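Local coordinates for protein putative oxidoreductase (Klebsiella pneumoniae subsp. pneumoniae MGH 78578, PDB 3E82) that probably acts as a nucleotide-dependent oxidoreductase of the Gfo/Idh/MocA family, pairing a Rossmann-fold NAD-binding domain with a C-terminal alpha/beta domain, at residues B[250-255]-B[278-283]; B[273-278]-B[294-299]. One frame throughout, in Å; residues are numbered along the deposited sequence.

Contact 1: B[250-255]-B[278-283]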
ATOM      1  N   VAL B 250      -0.363  14.154   5.412  1.00 21.61           N
ATOM      2  CA  VAL B 250       0.597  14.232   6.495  1.00 20.87           C
ATOM      3  C   VAL B 250       1.403  12.944   6.521  1.00 21.73           C
ATOM      4  O   VAL B 250       0.862  11.841   6.405  1.00 20.69           O
ATOM      5  CB  VAL B 250      -0.088  14.456   7.869  1.00 22.00           C
ATOM      6  CG1 VAL B 250      -0.988  13.285   8.205  1.00 21.84           C
ATOM      7  CG2 VAL B 250       0.969  14.649   8.951  1.00 22.04           C
ATOM      8  N   ILE B 251       2.713  13.094   6.639  1.00 21.30           N
ATOM      9  CA  ILE B 251       3.598  11.952   6.700  1.00 20.80           C
ATOM     10  C   ILE B 251       4.422  12.036   7.971  1.00 21.69           C
ATOM     11  O   ILE B 251       4.893  13.113   8.345  1.00 22.85           O
ATOM     12  CB  ILE B 251       4.585  11.912   5.494  1.00 22.10           C
ATOM     13  CG1 ILE B 251       3.842  11.584   4.193  1.00 25.62           C
ATOM     14  CG2 ILE B 251       5.651  10.861   5.731  1.00 22.76           C
ATOM     15  CD1 ILE B 251       2.915  12.685   3.709  1.00 26.99           C
ATOM     16  N   LYS B 252       4.558  10.904   8.652  1.00 20.23           N
ATOM     17  CA  LYS B 252       5.394  10.815   9.843  1.00 19.27           C
ATOM     18  C   LYS B 252       6.417   9.785   9.398  1.00 19.78           C
ATOM     19  O   LYS B 252       6.116   8.599   9.273  1.00 21.09           O
ATOM     20  CB  LYS B 252       4.617  10.301  11.060  1.00 18.21           C
ATOM     21  CG  LYS B 252       5.490  10.157  12.326  1.00 18.70           C
ATOM     22  CD  LYS B 252       6.104  11.500  12.750  1.00 18.91           C
ATOM     23  CE  LYS B 252       6.814  11.424  14.108  1.00 17.48           C
ATOM     24  NZ  LYS B 252       7.969  10.453  14.105  1.00 17.01           N
ATOM     25  N   ALA B 253       7.623  10.251   9.128  1.00 20.49           N
ATOM     26  CA  ALA B 253       8.685   9.388   8.648  1.00 22.79           C
ATOM     27  C   ALA B 253       9.150   8.307   9.613  1.00 23.68           C
ATOM     28  O   ALA B 253       9.085   7.114   9.302  1.00 23.26           O
ATOM     29  CB  ALA B 253       9.876  10.248   8.230  1.00 22.67           C
ATOM     30  N   ARG B 254       9.608   8.739  10.785  1.00 24.01           N
ATOM     31  CA  ARG B 254      10.170   7.852  11.798  1.00 25.59           C
ATOM     32  C   ARG B 254       9.191   7.346  12.864  1.00 25.20           C
ATOM     33  O   ARG B 254       8.182   7.980  13.154  1.00 25.86           O
ATOM     34  CB  ARG B 254      11.352   8.577  12.462  1.00 28.33           C
ATOM     35  CG  ARG B 254      12.238   7.711  13.350  1.00 35.53           C
ATOM     36  CD  ARG B 254      13.358   8.537  13.991  1.00 39.30           C
ATOM     37  NE  ARG B 254      12.814   9.681  14.716  1.00 44.03           N
ATOM     38  CZ  ARG B 254      13.539  10.643  15.280  1.00 47.49           C
ATOM     39  NH1 ARG B 254      14.865  10.617  15.213  1.00 49.77           N
ATOM     40  NH2 ARG B 254      12.932  11.643  15.906  1.00 48.38           N
ATOM     41  N   ALA B 255       9.507   6.197  13.454  1.00 25.19           N
ATOM     42  CA  ALA B 255       8.660   5.607  14.483  1.00 25.51           C
ATOM     43  C   ALA B 255       9.001   6.111  15.880  1.00 24.75           C
ATOM     44  O   ALA B 255      10.085   6.645  16.115  1.00 25.70           O
ATOM     45  CB  ALA B 255       8.782   4.089  14.448  1.00 24.85           C
ATOM     46  N   ASP B 278      11.296  14.175  15.265  1.00 32.24           N
ATOM     47  CA  ASP B 278      11.027  13.927  13.852  1.00 30.85           C
ATOM     48  C   ASP B 278       9.637  14.518  13.705  1.00 29.17           C
ATOM     49  O   ASP B 278       8.659  13.967  14.201  1.00 28.56           O
ATOM     50  CB  ASP B 278      11.003  12.429  13.537  1.00 31.48           C
ATOM     51  CG  ASP B 278      10.622  12.144  12.088  1.00 32.27           C
ATOM     52  OD1 ASP B 278      11.354  12.594  11.181  1.00 33.54           O
ATOM     53  OD2 ASP B 278       9.593  11.473  11.852  1.00 32.54           O
ATOM     54  N   PRO B 279       9.532  15.657  13.015  1.00 28.47           N
ATOM     55  CA  PRO B 279       8.234  16.297  12.848  1.00 27.56           C
ATOM     56  C   PRO B 279       7.266  15.666  11.872  1.00 27.29           C
ATOM     57  O   PRO B 279       7.630  14.841  11.036  1.00 25.83           O
ATOM     58  CB  PRO B 279       8.617  17.703  12.421  1.00 27.75           C
ATOM     59  CG  PRO B 279       9.765  17.431  11.515  1.00 27.87           C
ATOM     60  CD  PRO B 279      10.576  16.398  12.284  1.00 27.99           C
ATOM     61  N   LEU B 280       6.016  16.072  12.011  1.00 25.81           N
ATOM     62  CA  LEU B 280       4.966  15.632  11.126  1.00 25.61           C
ATOM     63  C   LEU B 280       5.150  16.560   9.928  1.00 26.69           C
ATOM     64  O   LEU B 280       5.349  17.767  10.107  1.00 26.46           O
ATOM     65  CB  LEU B 280       3.609  15.876  11.784  1.00 24.23           C
ATOM     66  CG  LEU B 280       3.303  15.064  13.049  1.00 24.21           C
ATOM     67  CD1 LEU B 280       2.499  15.914  14.029  1.00 22.87           C
ATOM     68  CD2 LEU B 280       2.543  13.790  12.676  1.00 20.55           C
ATOM     69  N   VAL B 281       5.134  16.004   8.721  1.00 25.29           N
ATOM     70  CA  VAL B 281       5.272  16.821   7.517  1.00 24.87           C
ATOM     71  C   VAL B 281       3.887  16.891   6.866  1.00 24.93           C
ATOM     72  O   VAL B 281       3.339  15.876   6.423  1.00 23.86           O
ATOM     73  CB  VAL B 281       6.311  16.211   6.536  1.00 26.56           C
ATOM     74  CG1 VAL B 281       6.420  17.068   5.292  1.00 26.81           C
ATOM     75  CG2 VAL B 281       7.672  16.110   7.217  1.00 25.99           C
ATOM     76  N   ILE B 282       3.322  18.094   6.831  1.00 23.07           N
ATOM     77  CA  ILE B 282       1.985  18.313   6.288  1.00 22.36           C
ATOM     78  C   ILE B 282       1.969  19.030   4.941  1.00 23.48           C
ATOM     79  O   ILE B 282       2.659  20.034   4.754  1.00 23.95           O
ATOM     80  CB  ILE B 282       1.132  19.140   7.274  1.00 22.02           C
ATOM     81  CG1 ILE B 282       1.059  18.431   8.625  1.00 22.24           C
ATOM     82  CG2 ILE B 282      -0.259  19.371   6.698  1.00 22.97           C
ATOM     83  CD1 ILE B 282       0.388  19.257   9.721  1.00 23.27           C
ATOM     84  N   TYR B 283       1.163  18.511   4.020  1.00 22.42           N
ATOM     85  CA  TYR B 283       1.006  19.079   2.681  1.00 23.76           C
ATOM     86  C   TYR B 283      -0.421  19.598   2.563  1.00 25.88           C
ATOM     87  O   TYR B 283      -1.369  18.845   2.765  1.00 26.23           O
ATOM     88  CB  TYR B 283       1.210  17.999   1.612  1.00 23.74           C
ATOM     89  CG  TYR B 283       2.586  17.400   1.586  1.00 23.75           C
ATOM     90  CD1 TYR B 283       3.599  17.967   0.818  1.00 24.22           C
ATOM     91  CD2 TYR B 283       2.885  16.280   2.349  1.00 24.67           C
ATOM     92  CE1 TYR B 283       4.876  17.428   0.812  1.00 27.67           C
ATOM     93  CE2 TYR B 283       4.157  15.729   2.355  1.00 24.93           C
ATOM     94  CZ  TYR B 283       5.150  16.306   1.586  1.00 28.90           C
ATOM     95  OH  TYR B 283       6.418  15.768   1.599  1.00 28.99           O
TER

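Contact 2: B[273-278]-B[294-299]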
ATOM      1  N   TRP B 273      12.411  10.829  27.827  1.00 31.01           N
ATOM      2  CA  TRP B 273      11.472   9.731  27.601  1.00 28.52           C
ATOM      3  C   TRP B 273      10.370  10.124  26.609  1.00 27.68           C
ATOM      4  O   TRP B 273       9.718  11.150  26.770  1.00 26.81           O
ATOM      5  CB  TRP B 273      10.854   9.293  28.943  1.00 27.57           C
ATOM      6  CG  TRP B 273       9.739   8.270  28.838  1.00 24.05           C
ATOM      7  CD1 TRP B 273       8.414   8.473  29.090  1.00 23.85           C
ATOM      8  CD2 TRP B 273       9.865   6.896  28.444  1.00 23.63           C
ATOM      9  NE1 TRP B 273       7.704   7.313  28.876  1.00 23.63           N
ATOM     10  CE2 TRP B 273       8.570   6.331  28.478  1.00 22.15           C
ATOM     11  CE3 TRP B 273      10.946   6.090  28.064  1.00 23.81           C
ATOM     12  CZ2 TRP B 273       8.327   4.995  28.144  1.00 23.41           C
ATOM     13  CZ3 TRP B 273      10.704   4.756  27.730  1.00 23.11           C
ATOM     14  CH2 TRP B 273       9.403   4.225  27.773  1.00 24.75           C
ATOM     15  N   GLY B 274      10.186   9.311  25.571  1.00 28.38           N
ATOM     16  CA  GLY B 274       9.148   9.580  24.588  1.00 28.61           C
ATOM     17  C   GLY B 274       9.286  10.802  23.692  1.00 29.56           C
ATOM     18  O   GLY B 274       8.366  11.119  22.930  1.00 27.49           O
ATOM     19  N   GLN B 275      10.414  11.500  23.766  1.00 29.56           N
ATOM     20  CA  GLN B 275      10.605  12.675  22.928  1.00 30.23           C
ATOM     21  C   GLN B 275      10.758  12.238  21.484  1.00 28.25           C
ATOM     22  O   GLN B 275      11.343  11.192  21.204  1.00 27.43           O
ATOM     23  CB  GLN B 275      11.836  13.467  23.377  1.00 32.21           C
ATOM     24  CG  GLN B 275      11.608  14.216  24.684  1.00 36.43           C
ATOM     25  CD  GLN B 275      10.510  15.257  24.561  1.00 38.13           C
ATOM     26  OE1 GLN B 275       9.767  15.510  25.509  1.00 39.67           O
ATOM     27  NE2 GLN B 275      10.408  15.870  23.391  1.00 40.40           N
ATOM     28  N   ASP B 276      10.226  13.040  20.570  1.00 28.44           N
ATOM     29  CA  ASP B 276      10.299  12.723  19.152  1.00 27.99           C
ATOM     30  C   ASP B 276      10.575  13.996  18.354  1.00 29.26           C
ATOM     31  O   ASP B 276       9.667  14.790  18.102  1.00 28.14           O
ATOM     32  CB  ASP B 276       8.979  12.102  18.699  1.00 26.23           C
ATOM     33  CG  ASP B 276       9.087  11.426  17.349  1.00 26.57           C
ATOM     34  OD1 ASP B 276      10.046  11.726  16.604  1.00 25.40           O
ATOM     35  OD2 ASP B 276       8.204  10.600  17.036  1.00 23.32           O
ATOM     36  N   ASP B 277      11.827  14.182  17.949  1.00 30.85           N
ATOM     37  CA  ASP B 277      12.198  15.368  17.191  1.00 33.08           C
ATOM     38  C   ASP B 277      12.059  15.188  15.672  1.00 33.51           C
ATOM     39  O   ASP B 277      12.639  15.941  14.890  1.00 34.35           O
ATOM     40  CB  ASP B 277      13.619  15.802  17.563  1.00 35.06           C
ATOM     41  CG  ASP B 277      14.664  14.784  17.170  1.00 38.06           C
ATOM     42  OD1 ASP B 277      14.286  13.642  16.836  1.00 40.59           O
ATOM     43  OD2 ASP B 277      15.867  15.127  17.203  1.00 41.83           O
ATOM     44  N   ASP B 278      11.296  14.175  15.265  1.00 32.24           N
ATOM     45  CA  ASP B 278      11.027  13.927  13.852  1.00 30.85           C
ATOM     46  C   ASP B 278       9.637  14.518  13.705  1.00 29.17           C
ATOM     47  O   ASP B 278       8.659  13.967  14.201  1.00 28.56           O
ATOM     48  CB  ASP B 278      11.003  12.429  13.537  1.00 31.48           C
ATOM     49  CG  ASP B 278      10.622  12.144  12.088  1.00 32.27           C
ATOM     50  OD1 ASP B 278      11.354  12.594  11.181  1.00 33.54           O
ATOM     51  OD2 ASP B 278       9.593  11.473  11.852  1.00 32.54           O
ATOM     52  N   THR B 294       5.940  17.004  16.759  1.00 31.43           N
ATOM     53  CA  THR B 294       5.286  15.766  17.158  1.00 30.05           C
ATOM     54  C   THR B 294       5.192  15.724  18.682  1.00 28.84           C
ATOM     55  O   THR B 294       6.172  15.979  19.380  1.00 28.49           O
ATOM     56  CB  THR B 294       6.080  14.531  16.681  1.00 31.60           C
ATOM     57  OG1 THR B 294       6.262  14.597  15.260  1.00 31.10           O
ATOM     58  CG2 THR B 294       5.330  13.244  17.028  1.00 29.73           C
ATOM     59  N   PRO B 295       4.002  15.413  19.213  1.00 27.08           N
ATOM     60  CA  PRO B 295       3.814  15.346  20.664  1.00 26.34           C
ATOM     61  C   PRO B 295       4.634  14.226  21.299  1.00 25.51           C
ATOM     62  O   PRO B 295       4.938  13.213  20.654  1.00 24.70           O
ATOM     63  CB  PRO B 295       2.308  15.138  20.808  1.00 27.35           C
ATOM     64  CG  PRO B 295       1.950  14.396  19.550  1.00 27.87           C
ATOM     65  CD  PRO B 295       2.748  15.114  18.501  1.00 27.18           C
ATOM     66  N   GLN B 296       5.011  14.428  22.555  1.00 24.16           N
ATOM     67  CA  GLN B 296       5.796  13.442  23.280  1.00 25.37           C
ATOM     68  C   GLN B 296       4.947  12.197  23.454  1.00 23.82           C
ATOM     69  O   GLN B 296       3.731  12.290  23.628  1.00 25.12           O
ATOM     70  CB  GLN B 296       6.188  13.973  24.665  1.00 27.96           C
ATOM     71  CG  GLN B 296       7.152  13.058  25.432  1.00 32.30           C
ATOM     72  CD  GLN B 296       6.790  12.900  26.914  1.00 37.30           C
ATOM     73  OE1 GLN B 296       6.348  13.847  27.562  1.00 38.70           O
ATOM     74  NE2 GLN B 296       6.995  11.702  27.453  1.00 36.49           N
ATOM     75  N   GLY B 297       5.582  11.035  23.394  1.00 22.37           N
ATOM     76  CA  GLY B 297       4.849   9.796  23.587  1.00 23.18           C
ATOM     77  C   GLY B 297       5.111   9.272  24.990  1.00 22.62           C
ATOM     78  O   GLY B 297       6.156   9.568  25.567  1.00 23.89           O
ATOM     79  N   ASP B 298       4.169   8.521  25.557  1.00 22.45           N
ATOM     80  CA  ASP B 298       4.372   7.960  26.891  1.00 20.89           C
ATOM     81  C   ASP B 298       3.439   6.802  27.220  1.00 20.87           C
ATOM     82  O   ASP B 298       2.314   7.003  27.675  1.00 19.30           O
ATOM     83  CB  ASP B 298       4.237   9.042  27.960  1.00 22.83           C
ATOM     84  CG  ASP B 298       4.506   8.510  29.359  1.00 24.18           C
ATOM     85  OD1 ASP B 298       5.145   7.437  29.476  1.00 23.79           O
ATOM     86  OD2 ASP B 298       4.087   9.172  30.337  1.00 23.68           O
ATOM     87  N   GLN B 299       3.917   5.583  27.009  1.00 19.11           N
ATOM     88  CA  GLN B 299       3.100   4.413  27.290  1.00 21.08           C
ATOM     89  C   GLN B 299       2.809   4.209  28.787  1.00 19.87           C
ATOM     90  O   GLN B 299       2.018   3.344  29.153  1.00 21.72           O
ATOM     91  CB  GLN B 299       3.743   3.154  26.683  1.00 21.43           C
ATOM     92  CG  GLN B 299       5.093   2.771  27.235  1.00 21.74           C
ATOM     93  CD  GLN B 299       5.728   1.651  26.423  1.00 25.82           C
ATOM     94  OE1 GLN B 299       5.301   0.497  26.489  1.00 24.62           O
ATOM     95  NE2 GLN B 299       6.743   1.996  25.634  1.00 25.51           N
TER
HETATM   96  O   HOH W   1       7.798  15.160  21.342  1.00 31.48           O
HETATM   97  O   HOH W   2       9.194  16.465  16.385  1.00 33.30           O

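Contact 1: B[250-255]-B[278-283]
D278 meets K252 and R254 through a single carboxylate oxygen, an instance of how one acidic side chain can tie a loop to the end of a strand. Its CG is anti to the backbone N (chi1 176°), on the side of 252-254. OD2 accepts from R254 N at 2.9 Å, the donor standing well above the carboxylate plane, and forms a salt bridge with K252 NZ at 3.0 Å on its anti lone pair. K252 also gives NZ to R254 O, 2.7 Å away; the ammonium thus bridges R254 O and D278 OD2, and it pairs with D276 as well. The R254 and D278 side chains slide past each other in opposite directions, NH2 of R254 3.2 Å from D278 CB; the charge of R254 is paired instead with D277 and D276.

Past P279, antiparallel pairing sets in. L280 sets CB and CD2 against V250 CG2. V281 and I251 form a hydrogen-bonded pair: V281 N donates almost straight to I251 O (2.9 Å, 176° at the hydrogen), and I251 N returns a bond to V281 O at 2.9 Å. That same V281 O receives a CA-H...O contact from V250. I282 lies opposite V250 in a non-hydrogen-bonded pair, the side chains crossing obliquely with I282 CG1 3.8 Å from V250 CG2. On the face that carries I251 and V281, Y283 offers its ring edge, CE2 standing 3.6 Å from I251 CD1.

The two strands are adjacent inner members of the mixed sheet of the C-terminal domain, between strands 241-245 and 289-292. V250 and L280 pack on I136 of helix 131-142, whereas I251 and Y283 face the second subunit, touching its G237 and G236.

Contact 2: B[273-278]-B[294-299]
W273 and D298 illustrate how two irregular segments can be joined by a few specific polar bonds. Among the side-chain hydrogen bonds, W273 NE1 donates to D298 OD1 at 2.6 Å; the oxygen lies in the indole plane, while the carboxylate stands nearly perpendicular to the ring (89°). T294 OG1, placed beside its own backbone N (chi1 -56°), donates to D278 O at 2.7 Å.

The main chains meet directly where G297 N bonds to G274 O, 2.8 Å away. G274 CA answers with a CA-H...O contact to G297 O at 3.1 Å; the two backbones run close here, the CA atoms of G274 and G297 being 4.4 Å apart. One water links D276 N to T294 O, donating to T294 O at 2.7 Å and accepting weakly from D276 N.

Packing adds T294 CG2 beside D276 OD2, an oxygen held by S131 OG and K252, and Q299 CG at the indole edge, 4.0 Å from W273 CZ2, where L26 of helix 17-28 also touches both residues.

D298 OD2 pairs with R300, and the D298 side chain also caps a backbone N in the turn that leads into helix 300-310; R300 and the capped N-H would probably favour the ionised carboxylate.

In the fold
Following the chain from the N terminus, strand 248-252 ends in 250-255, and the polypeptide passes through helix 258-263 and a loop before reaching 278-283, where contact 1 closes the first excursion. Contact 2 begins inside it, at 273-278, and is completed only after the hairpin of strands 280-284 and 289-292, when 294-299 returns alongside. The two closures therefore cross, sharing D278. Salt bridges R254-D277 and K252-D276 join them directly, and K252 CE also packs on T294 OG1. Together they tie strands 248-252 and 280-284 to the loop before helix 300-310, near helix 17-28 of the Rossmann domain.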